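Local coordinates for tetracycline repressor protein class G (PDB 6RX9) that represses the tetracycline resistance gene by binding its operator DNA through helix-turn-helix motifs, and loses affinity for that DNA when tetracycline binds, at the interface of chains A and B. Residues are numbered along the deposited sequence; one frame, centred on the assembly and turned at random. Chains: chain A/B, Tetracycline repressor protein class G.

Contact 1: the interface of chains A and B. Residues chain A 139, 142-143, 146; chain B 101, 139, 142-143, 146.
A:Leu146 and B:Leu146 meet tip to tip near the two-fold axis of the repressor dimer, and this pair illustrates how one residue can serve both halves of a symmetric interface. Their CD1 methyls stand 3.4 Å apart, closer than methyl groups normally pack. In both copies CG lies anti to the carbonyl carbon (chi1 -82° in A:Leu146), and CD1 is the branch turned toward the partner. Flanking the pair, CG1 of A:Val142 lies 4.2 Å from CD1 of B:Leu146, the two side chains running obliquely past each other. The methyl of B:Ala101 borders A:Leu146, with its CB 4.3 Å from CD1 of A:Leu146.

One turn earlier the backbones come together. With no side chain on A:Gly143 or B:Gly143, each glycine CA packs against the facing histidine backbone; CA of B:Gly143 is 4.0 Å from CA of A:His139. The carbonyl oxygen of A:His139 lies beside that glycine, 3.2 Å from CA of B:Gly143, and the twin contact repeats this. At the rim the imidazoles pass beside the opposite Gly143 carbonyl; the rings differ by about a half-turn about CB-CG, which turns ND1 toward it in A:His139 and CD2 in B:His139. No hydrogen bond or salt bridge crosses here. Helices 127-155 of chain A and 127-153 of chain B cross close to a right angle at their middles, in the C-terminal, tetracycline-binding part of the dimer, with helix 96-101 bordering the crossing through B:Ala101.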
ATOM      1  N   HIS A 139      -5.451   4.591  -0.873  1.00 28.76           N
ATOM      2  CA  HIS A 139      -4.969   3.220  -1.205  1.00 29.00           C
ATOM      3  C   HIS A 139      -3.878   3.309  -2.279  1.00 28.58           C
ATOM      4  O   HIS A 139      -2.804   2.694  -2.090  1.00 27.93           O
ATOM      5  CB  HIS A 139      -6.116   2.306  -1.663  1.00 29.77           C
ATOM      6  CG  HIS A 139      -7.185   2.077  -0.647  1.00 30.57           C
ATOM      7  ND1 HIS A 139      -6.991   2.289   0.706  1.00 31.24           N
ATOM      8  CD2 HIS A 139      -8.451   1.626  -0.781  1.00 31.45           C
ATOM      9  CE1 HIS A 139      -8.097   1.998   1.359  1.00 31.63           C
ATOM     10  NE2 HIS A 139      -9.007   1.583   0.469  1.00 32.41           N
ATOM     11  N   VAL A 142      -0.490   5.010  -0.929  1.00 26.25           N
ATOM     12  CA  VAL A 142       0.240   4.078  -0.017  1.00 26.34           C
ATOM     13  C   VAL A 142       0.947   3.015  -0.866  1.00 26.56           C
ATOM     14  O   VAL A 142       2.158   2.829  -0.671  1.00 26.18           O
ATOM     15  CB  VAL A 142      -0.696   3.456   1.035  1.00 26.74           C
ATOM     16  CG1 VAL A 142      -0.043   2.281   1.747  1.00 27.37           C
ATOM     17  CG2 VAL A 142      -1.171   4.499   2.034  1.00 26.94           C
ATOM     18  N   GLY A 143       0.222   2.355  -1.777  1.00 26.50           N
ATOM     19  CA  GLY A 143       0.792   1.326  -2.668  1.00 27.01           C
ATOM     20  C   GLY A 143       1.985   1.859  -3.444  1.00 27.21           C
ATOM     21  O   GLY A 143       3.024   1.166  -3.491  1.00 27.71           O
ATOM     22  N   LEU A 146       5.131   2.786  -1.034  1.00 29.30           N
ATOM     23  CA  LEU A 146       5.729   1.507  -0.551  1.00 30.63           C
ATOM     24  C   LEU A 146       6.713   0.980  -1.604  1.00 32.51           C
ATOM     25  O   LEU A 146       7.857   0.641  -1.229  1.00 33.17           O
ATOM     26  CB  LEU A 146       4.630   0.476  -0.267  1.00 30.52           C
ATOM     27  CG  LEU A 146       3.936   0.592   1.089  1.00 30.16           C
ATOM     28  CD1 LEU A 146       2.706  -0.303   1.139  1.00 30.45           C
ATOM     29  CD2 LEU A 146       4.887   0.247   2.229  1.00 30.68           C
TER
ATOM     30  N   ALA B 101       4.421  -6.639   0.320  1.00 36.88           N
ATOM     31  CA  ALA B 101       5.063  -5.302   0.315  1.00 38.54           C
ATOM     32  C   ALA B 101       6.467  -5.381   0.931  1.00 41.01           C
ATOM     33  O   ALA B 101       7.351  -4.637   0.469  1.00 41.41           O
ATOM     34  CB  ALA B 101       4.193  -4.310   1.046  1.00 38.60           C
ATOM     35  N   HIS B 139      -0.388  -0.956  -7.429  1.00 27.55           N
ATOM     36  CA  HIS B 139      -0.280   0.012  -6.300  1.00 27.40           C
ATOM     37  C   HIS B 139      -1.632   0.105  -5.585  1.00 27.19           C
ATOM     38  O   HIS B 139      -1.660  -0.013  -4.344  1.00 27.40           O
ATOM     39  CB  HIS B 139       0.203   1.386  -6.783  1.00 27.59           C
ATOM     40  CG  HIS B 139       1.585   1.385  -7.344  1.00 27.77           C
ATOM     41  ND1 HIS B 139       2.052   2.398  -8.155  1.00 27.98           N
ATOM     42  CD2 HIS B 139       2.596   0.500  -7.226  1.00 28.04           C
ATOM     43  CE1 HIS B 139       3.297   2.148  -8.495  1.00 28.30           C
ATOM     44  NE2 HIS B 139       3.652   0.986  -7.946  1.00 28.45           N
ATOM     45  N   VAL B 142      -2.537  -3.294  -3.627  1.00 26.63           N
ATOM     46  CA  VAL B 142      -1.716  -3.461  -2.387  1.00 26.89           C
ATOM     47  C   VAL B 142      -2.248  -2.507  -1.311  1.00 27.39           C
ATOM     48  O   VAL B 142      -2.451  -2.957  -0.171  1.00 27.62           O
ATOM     49  CB  VAL B 142      -0.214  -3.236  -2.647  1.00 26.81           C
ATOM     50  CG1 VAL B 142       0.580  -3.179  -1.348  1.00 27.34           C
ATOM     51  CG2 VAL B 142       0.359  -4.300  -3.570  1.00 26.81           C
ATOM     52  N   GLY B 143      -2.457  -1.235  -1.658  1.00 27.26           N
ATOM     53  CA  GLY B 143      -2.998  -0.217  -0.736  1.00 27.92           C
ATOM     54  C   GLY B 143      -4.340  -0.638  -0.160  1.00 28.35           C
ATOM     55  O   GLY B 143      -4.512  -0.535   1.068  1.00 28.93           O
ATOM     56  N   LEU B 146      -4.073  -3.927   2.158  1.00 31.18           N
ATOM     57  CA  LEU B 146      -3.396  -3.523   3.425  1.00 32.83           C
ATOM     58  C   LEU B 146      -4.435  -2.970   4.408  1.00 34.47           C
ATOM     59  O   LEU B 146      -4.438  -3.408   5.577  1.00 34.66           O
ATOM     60  CB  LEU B 146      -2.314  -2.473   3.146  1.00 33.02           C
ATOM     61  CG  LEU B 146      -0.959  -3.010   2.688  1.00 32.93           C
ATOM     62  CD1 LEU B 146      -0.073  -1.876   2.194  1.00 32.92           C
ATOM     63  CD2 LEU B 146      -0.262  -3.784   3.796  1.00 33.60           C
TER

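Contact 2: the interface of chains A and B. Residues chain A 117, 127-128, 131, 135; chain B 171-172, 175-176, 179.
B:Leu175 sets CG anti to its backbone N (chi1 -179°), which sends its two methyls toward A:Pro127, A:Val131 and A:Ile117, a knob-like residue packing between side chains of helices 110-122 and 127-155. B:Leu179, one turn on, has CG anti to the carbonyl carbon instead (chi1 -75°), and its branches reach A:Val131 and A:Lys128.

The methyls of B:Leu175 divide the work. CD1 touches the proline ring at its CB corner, 3.6 Å from CB of A:Pro127, while CD2 meets A:Val131 tip to tip, 3.9 Å from its CG2. The same CD2 also faces CG2 of A:Ile117, whose other branch carries CD1 to within 3.9 Å of CD2 of B:Leu172. Beyond them B:Phe171 borders the isoleucine through its ring carbon CE2, the two side chains lying alongside and pointing opposite ways.

CD1 of B:Leu179 lies against A:Val131, 3.6 Å from CG1, and its CD2 rests near the backbone of A:Lys128, 4.0 Å from CA. The lysine chain lies antiparallel to this leucine, contributing its CG to the packing.

No hydrogen bond or salt bridge joins the chains in this patch, although A:Arg135 brings a polar group to it. Its chain is extended from CG to NE, and CG1 of A:Val131 sits over the centre of one guanidinium face. The planes of the guanidinium and the B:Phe176 ring are 14° apart but offset: NH2 of A:Arg135 stands off the ring plane and outside the ring's outline, 3.5 Å from CE1 of B:Phe176.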
ATOM      1  N   ILE A 117     -16.415  14.945   2.832  1.00 41.79           N
ATOM      2  CA  ILE A 117     -17.551  14.157   2.261  1.00 42.35           C
ATOM      3  C   ILE A 117     -18.642  15.122   1.776  1.00 44.09           C
ATOM      4  O   ILE A 117     -19.104  14.957   0.630  1.00 43.97           O
ATOM      5  CB  ILE A 117     -18.087  13.134   3.285  1.00 42.85           C
ATOM      6  CG1 ILE A 117     -17.051  12.048   3.594  1.00 41.40           C
ATOM      7  CG2 ILE A 117     -19.404  12.530   2.813  1.00 43.90           C
ATOM      8  CD1 ILE A 117     -17.320  11.279   4.866  1.00 42.22           C
ATOM      9  N   PRO A 127     -23.029  10.214  -1.207  1.00 50.61           N
ATOM     10  CA  PRO A 127     -22.258  10.051   0.030  1.00 49.64           C
ATOM     11  C   PRO A 127     -21.343   8.815   0.085  1.00 47.93           C
ATOM     12  O   PRO A 127     -20.204   8.956   0.500  1.00 45.59           O
ATOM     13  CB  PRO A 127     -23.354   9.931   1.099  1.00 51.92           C
ATOM     14  CG  PRO A 127     -24.487  10.767   0.550  1.00 53.67           C
ATOM     15  CD  PRO A 127     -24.445  10.529  -0.945  1.00 53.06           C
ATOM     16  N   LYS A 128     -21.865   7.647  -0.307  1.00 48.36           N
ATOM     17  CA  LYS A 128     -21.114   6.363  -0.364  1.00 47.21           C
ATOM     18  C   LYS A 128     -19.866   6.535  -1.234  1.00 44.47           C
ATOM     19  O   LYS A 128     -18.759   6.219  -0.758  1.00 42.65           O
ATOM     20  CB  LYS A 128     -21.952   5.242  -0.987  1.00 48.82           C
ATOM     21  CG  LYS A 128     -22.848   4.463  -0.038  1.00 51.37           C
ATOM     22  CD  LYS A 128     -23.371   3.193  -0.681  1.00 52.61           C
ATOM     23  CE  LYS A 128     -24.717   2.748  -0.153  1.00 55.56           C
ATOM     24  NZ  LYS A 128     -25.486   2.007  -1.180  1.00 56.95           N
ATOM     25  N   VAL A 131     -16.933   8.672  -0.052  1.00 37.74           N
ATOM     26  CA  VAL A 131     -16.058   7.941   0.913  1.00 36.77           C
ATOM     27  C   VAL A 131     -15.182   6.948   0.135  1.00 35.35           C
ATOM     28  O   VAL A 131     -13.975   6.881   0.430  1.00 33.96           O
ATOM     29  CB  VAL A 131     -16.866   7.239   2.021  1.00 37.98           C
ATOM     30  CG1 VAL A 131     -15.980   6.360   2.892  1.00 37.35           C
ATOM     31  CG2 VAL A 131     -17.630   8.239   2.882  1.00 39.39           C
ATOM     32  N   ARG A 135     -11.025   7.126  -0.051  1.00 32.77           N
ATOM     33  CA  ARG A 135     -10.295   5.914   0.409  1.00 32.92           C
ATOM     34  C   ARG A 135      -9.451   5.358  -0.745  1.00 31.47           C
ATOM     35  O   ARG A 135      -8.282   5.008  -0.496  1.00 30.23           O
ATOM     36  CB  ARG A 135     -11.276   4.893   0.993  1.00 35.12           C
ATOM     37  CG  ARG A 135     -11.768   5.271   2.384  1.00 37.24           C
ATOM     38  CD  ARG A 135     -12.749   4.290   2.997  1.00 39.77           C
ATOM     39  NE  ARG A 135     -13.266   4.784   4.271  1.00 42.09           N
ATOM     40  CZ  ARG A 135     -14.225   4.201   4.988  1.00 44.34           C
ATOM     41  NH1 ARG A 135     -14.793   3.081   4.569  1.00 45.53           N
ATOM     42  NH2 ARG A 135     -14.618   4.745   6.129  1.00 45.73           N
TER
ATOM     43  N   PHE B 171     -25.086  12.096  10.888  1.00 82.63           N
ATOM     44  CA  PHE B 171     -24.814  12.008   9.426  1.00 79.47           C
ATOM     45  C   PHE B 171     -23.765  10.922   9.156  1.00 76.65           C
ATOM     46  O   PHE B 171     -24.032  10.035   8.321  1.00 75.18           O
ATOM     47  CB  PHE B 171     -24.358  13.368   8.886  1.00 78.61           C
ATOM     48  CG  PHE B 171     -23.919  13.363   7.443  1.00 75.50           C
ATOM     49  CD1 PHE B 171     -24.844  13.495   6.419  1.00 75.37           C
ATOM     50  CD2 PHE B 171     -22.579  13.232   7.109  1.00 72.84           C
ATOM     51  CE1 PHE B 171     -24.439  13.491   5.092  1.00 72.84           C
ATOM     52  CE2 PHE B 171     -22.176  13.226   5.782  1.00 70.35           C
ATOM     53  CZ  PHE B 171     -23.106  13.357   4.776  1.00 70.46           C
ATOM     54  N   LEU B 172     -22.619  10.995   9.841  1.00 76.09           N
ATOM     55  CA  LEU B 172     -21.459  10.078   9.654  1.00 73.76           C
ATOM     56  C   LEU B 172     -21.827   8.658  10.105  1.00 74.10           C
ATOM     57  O   LEU B 172     -21.529   7.712   9.350  1.00 71.89           O
ATOM     58  CB  LEU B 172     -20.248  10.593  10.441  1.00 73.85           C
ATOM     59  CG  LEU B 172     -19.251  11.448   9.657  1.00 71.99           C
ATOM     60  CD1 LEU B 172     -18.072  11.833  10.538  1.00 72.29           C
ATOM     61  CD2 LEU B 172     -18.763  10.725   8.410  1.00 69.09           C
ATOM     62  N   LEU B 175     -23.999   6.869   7.658  1.00 72.09           N
ATOM     63  CA  LEU B 175     -23.222   6.669   6.402  1.00 69.06           C
ATOM     64  C   LEU B 175     -22.253   5.492   6.572  1.00 67.95           C
ATOM     65  O   LEU B 175     -22.219   4.637   5.669  1.00 65.95           O
ATOM     66  CB  LEU B 175     -22.478   7.963   6.047  1.00 67.48           C
ATOM     67  CG  LEU B 175     -21.642   7.922   4.767  1.00 64.41           C
ATOM     68  CD1 LEU B 175     -22.461   7.423   3.585  1.00 63.91           C
ATOM     69  CD2 LEU B 175     -21.051   9.291   4.462  1.00 63.56           C
ATOM     70  N   PHE B 176     -21.506   5.449   7.682  1.00 69.24           N
ATOM     71  CA  PHE B 176     -20.507   4.387   7.990  1.00 69.05           C
ATOM     72  C   PHE B 176     -21.202   3.025   8.109  1.00 70.28           C
ATOM     73  O   PHE B 176     -20.614   2.020   7.664  1.00 68.93           O
ATOM     74  CB  PHE B 176     -19.721   4.698   9.271  1.00 70.29           C
ATOM     75  CG  PHE B 176     -18.621   5.726   9.139  1.00 69.46           C
ATOM     76  CD1 PHE B 176     -17.908   5.882   7.958  1.00 67.32           C
ATOM     77  CD2 PHE B 176     -18.270   6.516  10.225  1.00 71.22           C
ATOM     78  CE1 PHE B 176     -16.894   6.822   7.858  1.00 66.60           C
ATOM     79  CE2 PHE B 176     -17.254   7.454  10.123  1.00 70.40           C
ATOM     80  CZ  PHE B 176     -16.566   7.605   8.941  1.00 68.04           C
ATOM     81  N   LEU B 179     -22.155   1.835   4.619  1.00 68.01           N
ATOM     82  CA  LEU B 179     -20.917   1.412   3.906  1.00 65.52           C
ATOM     83  C   LEU B 179     -20.566  -0.031   4.296  1.00 65.62           C
ATOM     84  O   LEU B 179     -20.225  -0.812   3.388  1.00 64.19           O
ATOM     85  CB  LEU B 179     -19.778   2.382   4.234  1.00 63.80           C
ATOM     86  CG  LEU B 179     -19.857   3.741   3.537  1.00 63.20           C
ATOM     87  CD1 LEU B 179     -18.956   4.760   4.215  1.00 62.75           C
ATOM     88  CD2 LEU B 179     -19.507   3.620   2.062  1.00 61.20           C
TER

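Contact 1 and contact 2 have C-alpha centres about 22 Å apart and share helix 127-155 of chain A. Its first turns form part of the docking surface in contact 2, and its middle crosses the partner's equivalent helix in contact 1. Contact 1 straddles the two-fold axis, whereas contact 2 lies away from it and recurs with the chains exchanged, where helix 170-182 of chain A takes the part played here by that of chain B. Together they join the subunits both at the axis and on its flanks, an arrangement that probably helps fix the relative placement of the two DNA-binding regions.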